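Long-range contacts in Mll5499 protein (Mesorhizobium loti, PDB 3BDE), which is of unknown function but belongs to the Dabb (stress-responsive alpha/beta-barrel) family and forms a homodimer of subunits with a ferredoxin-like fold: residues A[21-26]-A[76-81]; A[44-49]-A[56-61]; A[68-73]-A[107-112]. All blocks are in the same frame, centred on the assembly; numbering follows the deposited sequence.

How the interactions relate
All three contacts belong to one four-stranded antiparallel sheet, ordered 58-63, 72-78, 21-29, 105-115. Interaction 1 pairs the two central strands; interaction 2, nested inside the loop it closes, lays helix 36-50 on the sheet; interaction 3 fastens the loop before strand 72-78 to strand 105-115. The centres of interactions 1 and 2 lie about 12 Å apart, and Glu77 O lies 2.7 Å from Thr56 OG1 in a probable hydrogen bond. Interaction 3 is about 14 Å from interaction 1, centre to centre, linked by a probable bond of 2.6 Å from His23 ND1 to Asp112 OD1. Interactions 2 and 3 lie on opposite sides of the chain's centre, yet Leu61 N meets Gly73 O at 2.8 Å. All three touch the second subunit.

Interaction 1: A[21-26]-A[76-81]; sequences IRHTVV and MEFADQ. With EDO (1,2-ethanediol), chain J; EDO (1,2-ethanediol), chain D; EDO (1,2-ethanediol), chain E.
Arg22 holds Glu77 side-on in an unusual way: NE and NH2 converge on the single oxygen OE2 from the same face of the carboxylate, whose plane is turned 32° from the guanidinium. Arg22 NE and NH2 lie 3.1 and 3.2 Å from Glu77 OE2. This salt bridge joins a non-hydrogen-bonded pair in the antiparallel sheet of a ferredoxin-like fold. The arginine chain leaves with CG anti to the backbone N (chi1 -176°) and bends at chi3, which brings NE to OE2; NH2 also bridges to Glu59 of the second subunit, so long charged residues suit this dimer-facing side.

On either side of that pair the backbones bond directly. Ile21 N gives to Phe78 O at 3.0 Å and Phe78 N returns to Ile21 O, while His23 and Met76 exchange a second pair of bonds. The other face is largely apolar, covered by helix 81-88 through Tyr84 and Tyr87. Apolar Ile21 suits its buried place, its CD1 reaching past the strand end to Gln81 CA at 3.5 Å. His23 CB sits at the edge of the Phe78 ring, 3.8 Å from CE2. Met76, present as selenomethionine, lies alongside the imidazole, its SE in the ring plane. ND1 of His23 is bonded to Asp112, and its NE2 meets O2 of an ethanediol, probably from the crystallisation liquor, at 3.0 Å.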
# COMPACT_ATOMS: atom_id res chain seq x y z
N ILE A 21 -4.45 11.47 4.18
CA ILE A 21 -4.31 10.09 4.64
C ILE A 21 -4.65 9.17 3.47
O ILE A 21 -5.72 9.30 2.87
CB ILE A 21 -5.21 9.74 5.85
CG1 ILE A 21 -4.95 10.71 7.02
CG2 ILE A 21 -5.02 8.22 6.27
CD1 ILE A 21 -5.82 10.48 8.23
N ARG A 22 -3.73 8.25 3.16
CA ARG A 22 -3.97 7.24 2.15
C ARG A 22 -4.35 5.97 2.90
O ARG A 22 -3.52 5.38 3.58
CB ARG A 22 -2.75 7.02 1.29
CG ARG A 22 -2.96 6.04 0.17
CD ARG A 22 -1.72 5.93 -0.64
NE ARG A 22 -1.43 7.19 -1.30
CZ ARG A 22 -0.24 7.67 -1.64
NH1 ARG A 22 0.89 6.99 -1.38
NH2 ARG A 22 -0.18 8.85 -2.24
N HIS A 23 -5.61 5.58 2.79
CA HIS A 23 -6.16 4.40 3.44
C HIS A 23 -6.12 3.25 2.47
O HIS A 23 -6.65 3.37 1.32
CB HIS A 23 -7.59 4.66 3.90
CG HIS A 23 -8.32 3.43 4.36
ND1 HIS A 23 -7.83 2.58 5.32
CD2 HIS A 23 -9.54 2.95 4.02
CE1 HIS A 23 -8.70 1.60 5.52
NE2 HIS A 23 -9.74 1.80 4.73
N THR A 24 -5.47 2.17 2.87
CA THR A 24 -5.44 0.97 2.02
C THR A 24 -5.76 -0.28 2.79
O THR A 24 -5.50 -0.37 4.00
CB THR A 24 -4.08 0.76 1.31
OG1 THR A 24 -3.13 0.13 2.19
CG2 THR A 24 -3.50 2.07 0.75
N VAL A 25 -6.32 -1.25 2.07
CA VAL A 25 -6.58 -2.58 2.64
C VAL A 25 -6.20 -3.62 1.58
O VAL A 25 -6.59 -3.48 0.44
CB VAL A 25 -8.06 -2.73 3.12
CG1 VAL A 25 -9.09 -2.51 1.97
CG2 VAL A 25 -8.28 -4.06 3.81
N VAL A 26 -5.40 -4.62 1.97
CA VAL A 26 -5.00 -5.73 1.10
C VAL A 26 -5.79 -6.93 1.61
O VAL A 26 -5.89 -7.12 2.83
CB VAL A 26 -3.44 -5.94 1.09
CG1 VAL A 26 -2.93 -6.56 2.38
CG2 VAL A 26 -3.00 -6.79 -0.09
N MSE A 76 -7.54 4.46 -1.23
CA MSE A 76 -8.28 5.73 -1.36
C MSE A 76 -7.57 6.77 -0.50
O MSE A 76 -6.82 6.43 0.42
CB MSE A 76 -9.75 5.56 -0.93
CG MSE A 76 -9.94 5.31 0.56
SE MSE A 76 -11.56 4.35 0.96
CE MSE A 76 -11.02 2.53 0.46
N GLU A 77 -7.92 8.03 -0.71
CA GLU A 77 -7.32 9.15 0.02
C GLU A 77 -8.39 10.04 0.63
O GLU A 77 -9.47 10.24 0.04
CB GLU A 77 -6.43 9.95 -0.90
CG GLU A 77 -5.20 9.11 -1.36
CD GLU A 77 -4.25 9.86 -2.25
OE1 GLU A 77 -4.41 11.07 -2.48
OE2 GLU A 77 -3.32 9.22 -2.74
N PHE A 78 -8.07 10.54 1.82
CA PHE A 78 -8.92 11.46 2.59
C PHE A 78 -8.11 12.72 2.83
O PHE A 78 -6.88 12.67 3.00
CB PHE A 78 -9.36 10.83 3.93
CG PHE A 78 -10.18 9.61 3.75
CD1 PHE A 78 -11.52 9.72 3.39
CD2 PHE A 78 -9.62 8.34 3.90
CE1 PHE A 78 -12.30 8.62 3.20
CE2 PHE A 78 -10.39 7.22 3.69
CZ PHE A 78 -11.73 7.36 3.35
N ALA A 79 -8.80 13.87 2.81
CA ALA A 79 -8.17 15.17 3.06
C ALA A 79 -7.52 15.23 4.45
O ALA A 79 -6.46 15.83 4.61
CB ALA A 79 -9.19 16.31 2.92
N ASP A 80 -8.16 14.59 5.44
CA ASP A 80 -7.67 14.58 6.83
C ASP A 80 -8.29 13.47 7.65
O ASP A 80 -9.13 12.74 7.14
CB ASP A 80 -7.89 15.96 7.48
CG ASP A 80 -9.33 16.43 7.44
OD1 ASP A 80 -10.23 15.64 7.17
OD2 ASP A 80 -9.56 17.62 7.72
N GLN A 81 -7.87 13.33 8.91
CA GLN A 81 -8.44 12.27 9.76
C GLN A 81 -9.95 12.43 9.94
O GLN A 81 -10.65 11.42 10.01
CB GLN A 81 -7.71 12.22 11.12
CG GLN A 81 -8.23 11.16 12.08
CD GLN A 81 -8.05 9.75 11.57
OE1 GLN A 81 -6.92 9.30 11.37
NE2 GLN A 81 -9.15 9.02 11.40
C1 EDO J . -0.77 -0.32 0.36
O1 EDO J . -1.41 -1.50 0.85
C2 EDO J . 0.65 -0.60 -0.08
O2 EDO J . 1.56 -0.59 1.02
C1 EDO D . -13.60 -1.13 3.33
O1 EDO D . -14.03 -1.23 4.69
C2 EDO D . -12.28 -0.39 3.25
O2 EDO D . -12.48 0.91 3.82
C1 EDO E . -11.73 5.72 11.68
O1 EDO E . -11.70 6.76 12.67
C2 EDO E . -10.49 5.83 10.81
O2 EDO E . -9.31 5.82 11.65

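Interaction 2: A[44-49]-A[56-61]; sequences DAKKIL and THFEQL. With EDO (1,2-ethanediol), chain F.
Gln60 NE2, the polar tip of this contact, is hydrogen-bonded to the carbonyl oxygen of Leu42, on the same helix as 44-49, and from there lies against Lys46, 3.6 Å from its CB. The amide and the lysine chain cross obliquely, with OE1 of Gln60 touching Lys46 CD at 3.6 Å; neither approach is a hydrogen bond across the segments. A long chain with an amide end suits this place, because it spans from strand to helix and still offers an N-H to a backbone acceptor. Putting an alanine here would probably leave the Leu42 carbonyl without this donor and open a gap beside the methylenes of Lys46.

Phe58, two residues earlier on the same side of the strand, supplies the apolar half. Its CG stands anti to the backbone N (chi1 -177°), which sends the ring toward the helix. There Phe58 CE1 meets Lys46 CA and Phe58 CE2 meets Leu49 CB, each pair 3.8 Å apart, while Leu49 CD1 lies 3.9 Å from Phe58 CE2. The ring thus spans Lys46 and Leu49, i and i+3 on the helix. Small Ala45 fits between Gln60 and Phe74 of the neighbouring strand. Leu49 also meets Phe96 of helix 91-104, which joins the two helices over the sheet.

Helix and strand run almost antiparallel, at 169°, their axes 9.6 Å apart: the packing of the first beta-alpha-beta crossover of a ferredoxin-like fold, whose strands 21-29 and 58-63 are split by strand 72-78.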
# COMPACT_ATOMS: atom_id res chain seq x y z
N ASP A 44 -19.62 -4.22 -6.53
CA ASP A 44 -20.47 -3.58 -5.51
C ASP A 44 -19.68 -2.70 -4.53
O ASP A 44 -20.15 -1.62 -4.17
CB ASP A 44 -21.30 -4.60 -4.75
CG ASP A 44 -22.27 -5.38 -5.67
OD1 ASP A 44 -22.52 -4.97 -6.82
OD2 ASP A 44 -22.75 -6.44 -5.25
N ALA A 45 -18.50 -3.16 -4.10
CA ALA A 45 -17.63 -2.36 -3.21
C ALA A 45 -17.28 -1.01 -3.85
O ALA A 45 -17.37 0.05 -3.20
CB ALA A 45 -16.34 -3.14 -2.88
N LYS A 46 -16.88 -1.06 -5.12
CA LYS A 46 -16.58 0.16 -5.88
C LYS A 46 -17.77 1.14 -5.93
O LYS A 46 -17.61 2.32 -5.60
CB LYS A 46 -16.15 -0.17 -7.30
CG LYS A 46 -15.61 1.03 -8.07
CD LYS A 46 -15.08 0.58 -9.40
CE LYS A 46 -14.52 1.73 -10.20
NZ LYS A 46 -15.59 2.66 -10.68
N LYS A 47 -18.96 0.64 -6.29
CA LYS A 47 -20.16 1.49 -6.38
C LYS A 47 -20.52 2.14 -5.05
O LYS A 47 -20.78 3.35 -5.00
CB LYS A 47 -21.36 0.67 -6.90
CG LYS A 47 -22.64 1.49 -7.16
CD LYS A 47 -23.73 0.59 -7.72
N ILE A 48 -20.50 1.34 -3.98
CA ILE A 48 -20.87 1.79 -2.64
C ILE A 48 -19.86 2.76 -2.01
O ILE A 48 -20.23 3.86 -1.56
CB ILE A 48 -21.10 0.55 -1.67
CG1 ILE A 48 -22.34 -0.24 -2.13
CG2 ILE A 48 -21.32 0.96 -0.19
CD1 ILE A 48 -22.51 -1.55 -1.38
N LEU A 49 -18.61 2.34 -1.98
CA LEU A 49 -17.55 3.07 -1.27
C LEU A 49 -17.12 4.33 -1.96
O LEU A 49 -16.86 5.32 -1.28
CB LEU A 49 -16.36 2.17 -0.99
CG LEU A 49 -16.60 0.86 -0.20
CD1 LEU A 49 -15.34 0.04 -0.05
CD2 LEU A 49 -17.23 1.13 1.14
N THR A 56 -11.74 9.99 -1.99
CA THR A 56 -11.10 10.45 -3.24
C THR A 56 -10.15 9.38 -3.76
O THR A 56 -9.56 8.62 -2.99
CB THR A 56 -10.35 11.79 -3.07
OG1 THR A 56 -9.17 11.59 -2.29
CG2 THR A 56 -11.21 12.82 -2.39
N HIS A 57 -10.02 9.32 -5.08
CA HIS A 57 -9.09 8.43 -5.77
C HIS A 57 -9.23 6.98 -5.30
O HIS A 57 -8.23 6.30 -5.03
CB HIS A 57 -7.65 8.91 -5.57
CG HIS A 57 -7.42 10.32 -5.96
ND1 HIS A 57 -7.60 10.78 -7.25
CD2 HIS A 57 -7.01 11.39 -5.24
CE1 HIS A 57 -7.32 12.07 -7.31
NE2 HIS A 57 -6.95 12.46 -6.10
N PHE A 58 -10.48 6.53 -5.20
CA PHE A 58 -10.76 5.13 -4.87
C PHE A 58 -10.26 4.24 -6.02
O PHE A 58 -10.67 4.44 -7.18
CB PHE A 58 -12.25 4.90 -4.64
CG PHE A 58 -12.57 3.49 -4.23
CD1 PHE A 58 -12.86 2.53 -5.19
CD2 PHE A 58 -12.57 3.13 -2.87
CE1 PHE A 58 -13.14 1.21 -4.81
CE2 PHE A 58 -12.85 1.81 -2.50
CZ PHE A 58 -13.14 0.86 -3.48
N GLU A 59 -9.37 3.30 -5.69
CA GLU A 59 -8.80 2.38 -6.68
C GLU A 59 -8.90 0.94 -6.22
O GLU A 59 -8.66 0.64 -5.05
CB GLU A 59 -7.35 2.74 -7.00
CG GLU A 59 -7.19 4.09 -7.67
CD GLU A 59 -5.77 4.41 -8.13
OE1 GLU A 59 -4.90 3.51 -8.14
OE2 GLU A 59 -5.53 5.58 -8.48
N GLN A 60 -9.26 0.05 -7.16
CA GLN A 60 -9.29 -1.38 -6.91
C GLN A 60 -8.05 -1.91 -7.60
O GLN A 60 -7.80 -1.59 -8.78
CB GLN A 60 -10.54 -2.03 -7.45
CG GLN A 60 -11.75 -1.52 -6.70
CD GLN A 60 -12.99 -2.22 -7.10
OE1 GLN A 60 -13.25 -2.36 -8.29
NE2 GLN A 60 -13.80 -2.65 -6.11
N LEU A 61 -7.35 -2.78 -6.89
CA LEU A 61 -6.07 -3.29 -7.31
C LEU A 61 -5.97 -4.80 -7.18
O LEU A 61 -6.66 -5.39 -6.34
CB LEU A 61 -5.00 -2.66 -6.41
CG LEU A 61 -4.98 -1.11 -6.34
CD1 LEU A 61 -4.19 -0.63 -5.16
CD2 LEU A 61 -4.50 -0.50 -7.67
C1 EDO F . -11.14 12.15 -6.87
O1 EDO F . -12.04 11.20 -6.32
C2 EDO F . -11.33 12.08 -8.37
O2 EDO F . -10.64 11.00 -9.05

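Interaction 3: A[68-73]-A[107-112]; sequences IDYHFG and KFLEID
The Tyr70 ring has the carbonyl carbon of Lys107 at its edge and the lysine's NZ over one face, 5.2 Å from the ring centroid; at that distance the cation-pi attraction is weak at most. Leu109 crosses the tyrosine side chain at about a right angle, with Leu109 CD1 3.4 Å from Tyr70 CE2 and Leu109 CG as close to the hydroxyl oxygen OH. Ile68 completes this small apolar patch, its CD1 reaching tip to tip toward CD1 of Leu109 at 3.9 Å.

Lys107 has CG between the backbone N and the carbonyl carbon (chi1 50°) and is extended beyond it, so its methylenes run past Tyr70 CE1 to the loop. There NZ binds Asp69 twice: the backbone O at 2.8 Å, in the carbonyl plane and on a lone pair, and OD2 at 2.7 Å, from above the carboxylate plane. A long lysine suits this task, and a short aspartate suits a loop that presents carboxylate and carbonyl together.

Tyr70 and Leu109 also rest on Val26 of the strand between them. With a salt bridge at the surface and apolar groups beside it, the contact probably fixes the loop before strand 72-78 against strand 105-115, outermost in this chain, by charge pairing and apolar packing together.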
# COMPACT_ATOMS: atom_id res chain seq x y z
N ILE A 68 3.61 -12.36 -0.35
CA ILE A 68 2.46 -12.16 0.56
C ILE A 68 1.21 -12.81 -0.08
O ILE A 68 1.03 -12.71 -1.30
CB ILE A 68 2.29 -10.63 0.91
CG1 ILE A 68 1.72 -10.44 2.33
CG2 ILE A 68 1.53 -9.83 -0.18
CD1 ILE A 68 1.43 -8.98 2.71
N ASP A 69 0.37 -13.47 0.72
CA ASP A 69 -0.81 -14.21 0.24
C ASP A 69 -2.13 -13.40 0.36
O ASP A 69 -3.05 -13.76 1.09
CB ASP A 69 -0.90 -15.59 0.96
CG ASP A 69 -2.01 -16.49 0.40
OD1 ASP A 69 -2.32 -16.44 -0.81
OD2 ASP A 69 -2.59 -17.25 1.19
N TYR A 70 -2.17 -12.29 -0.37
CA TYR A 70 -3.35 -11.43 -0.51
C TYR A 70 -3.53 -11.24 -2.00
O TYR A 70 -2.54 -11.08 -2.70
CB TYR A 70 -3.17 -10.09 0.19
CG TYR A 70 -3.03 -10.28 1.68
CD1 TYR A 70 -4.15 -10.56 2.47
CD2 TYR A 70 -1.79 -10.21 2.29
CE1 TYR A 70 -4.02 -10.77 3.86
CE2 TYR A 70 -1.65 -10.39 3.68
CZ TYR A 70 -2.77 -10.67 4.46
OH TYR A 70 -2.63 -10.88 5.81
N HIS A 71 -4.78 -11.28 -2.47
CA HIS A 71 -5.08 -11.19 -3.90
C HIS A 71 -5.43 -9.81 -4.40
O HIS A 71 -5.18 -9.51 -5.56
CB HIS A 71 -6.25 -12.11 -4.27
CG HIS A 71 -6.01 -13.56 -3.96
ND1 HIS A 71 -7.04 -14.47 -3.89
CD2 HIS A 71 -4.88 -14.24 -3.70
CE1 HIS A 71 -6.55 -15.66 -3.63
NE2 HIS A 71 -5.24 -15.56 -3.50
N PHE A 72 -5.99 -8.97 -3.55
CA PHE A 72 -6.52 -7.67 -3.97
C PHE A 72 -6.22 -6.59 -2.99
O PHE A 72 -5.88 -6.85 -1.86
CB PHE A 72 -8.06 -7.76 -4.08
CG PHE A 72 -8.54 -8.80 -5.06
CD1 PHE A 72 -8.40 -8.58 -6.43
CD2 PHE A 72 -9.18 -9.96 -4.63
CE1 PHE A 72 -8.82 -9.51 -7.34
CE2 PHE A 72 -9.61 -10.90 -5.54
CZ PHE A 72 -9.44 -10.68 -6.90
N GLY A 73 -6.40 -5.36 -3.44
CA GLY A 73 -6.32 -4.21 -2.57
C GLY A 73 -7.32 -3.13 -2.93
O GLY A 73 -7.77 -3.03 -4.09
N LYS A 107 -9.27 -12.95 4.79
CA LYS A 107 -8.22 -12.29 5.57
C LYS A 107 -7.83 -10.96 4.96
O LYS A 107 -8.00 -10.74 3.74
CB LYS A 107 -6.98 -13.18 5.65
CG LYS A 107 -6.53 -13.70 4.29
CD LYS A 107 -5.20 -14.40 4.37
CE LYS A 107 -4.99 -15.23 3.13
NZ LYS A 107 -3.59 -15.67 3.07
N PHE A 108 -7.27 -10.08 5.79
CA PHE A 108 -6.86 -8.76 5.32
C PHE A 108 -5.85 -8.08 6.23
O PHE A 108 -5.62 -8.50 7.37
CB PHE A 108 -8.10 -7.85 5.12
CG PHE A 108 -8.74 -7.38 6.40
CD1 PHE A 108 -9.69 -8.17 7.07
CD2 PHE A 108 -8.44 -6.13 6.93
CE1 PHE A 108 -10.29 -7.73 8.28
CE2 PHE A 108 -9.06 -5.68 8.15
CZ PHE A 108 -9.96 -6.48 8.81
N LEU A 109 -5.24 -7.02 5.70
CA LEU A 109 -4.34 -6.14 6.44
C LEU A 109 -4.75 -4.73 6.05
O LEU A 109 -4.98 -4.47 4.87
CB LEU A 109 -2.89 -6.31 6.02
CG LEU A 109 -2.14 -7.58 6.38
CD1 LEU A 109 -0.82 -7.67 5.59
CD2 LEU A 109 -1.89 -7.63 7.89
N GLU A 110 -4.84 -3.84 7.02
CA GLU A 110 -5.09 -2.43 6.78
C GLU A 110 -3.74 -1.75 6.90
O GLU A 110 -3.03 -1.99 7.87
CB GLU A 110 -6.04 -1.81 7.81
CG GLU A 110 -7.49 -2.14 7.62
CD GLU A 110 -8.39 -1.32 8.55
OE1 GLU A 110 -8.26 -0.08 8.57
OE2 GLU A 110 -9.24 -1.93 9.25
N ILE A 111 -3.36 -0.96 5.89
CA ILE A 111 -2.11 -0.18 5.90
C ILE A 111 -2.49 1.25 5.48
O ILE A 111 -2.94 1.47 4.35
CB ILE A 111 -1.07 -0.78 4.92
CG1 ILE A 111 -0.74 -2.25 5.28
CG2 ILE A 111 0.20 -0.00 4.99
CD1 ILE A 111 -0.23 -3.07 4.09
N ASP A 112 -2.37 2.19 6.41
CA ASP A 112 -2.72 3.59 6.23
C ASP A 112 -1.46 4.41 6.26
O ASP A 112 -0.58 4.15 7.11
CB ASP A 112 -3.67 4.07 7.33
CG ASP A 112 -5.02 3.38 7.32
OD1 ASP A 112 -5.43 2.79 6.30
OD2 ASP A 112 -5.71 3.44 8.37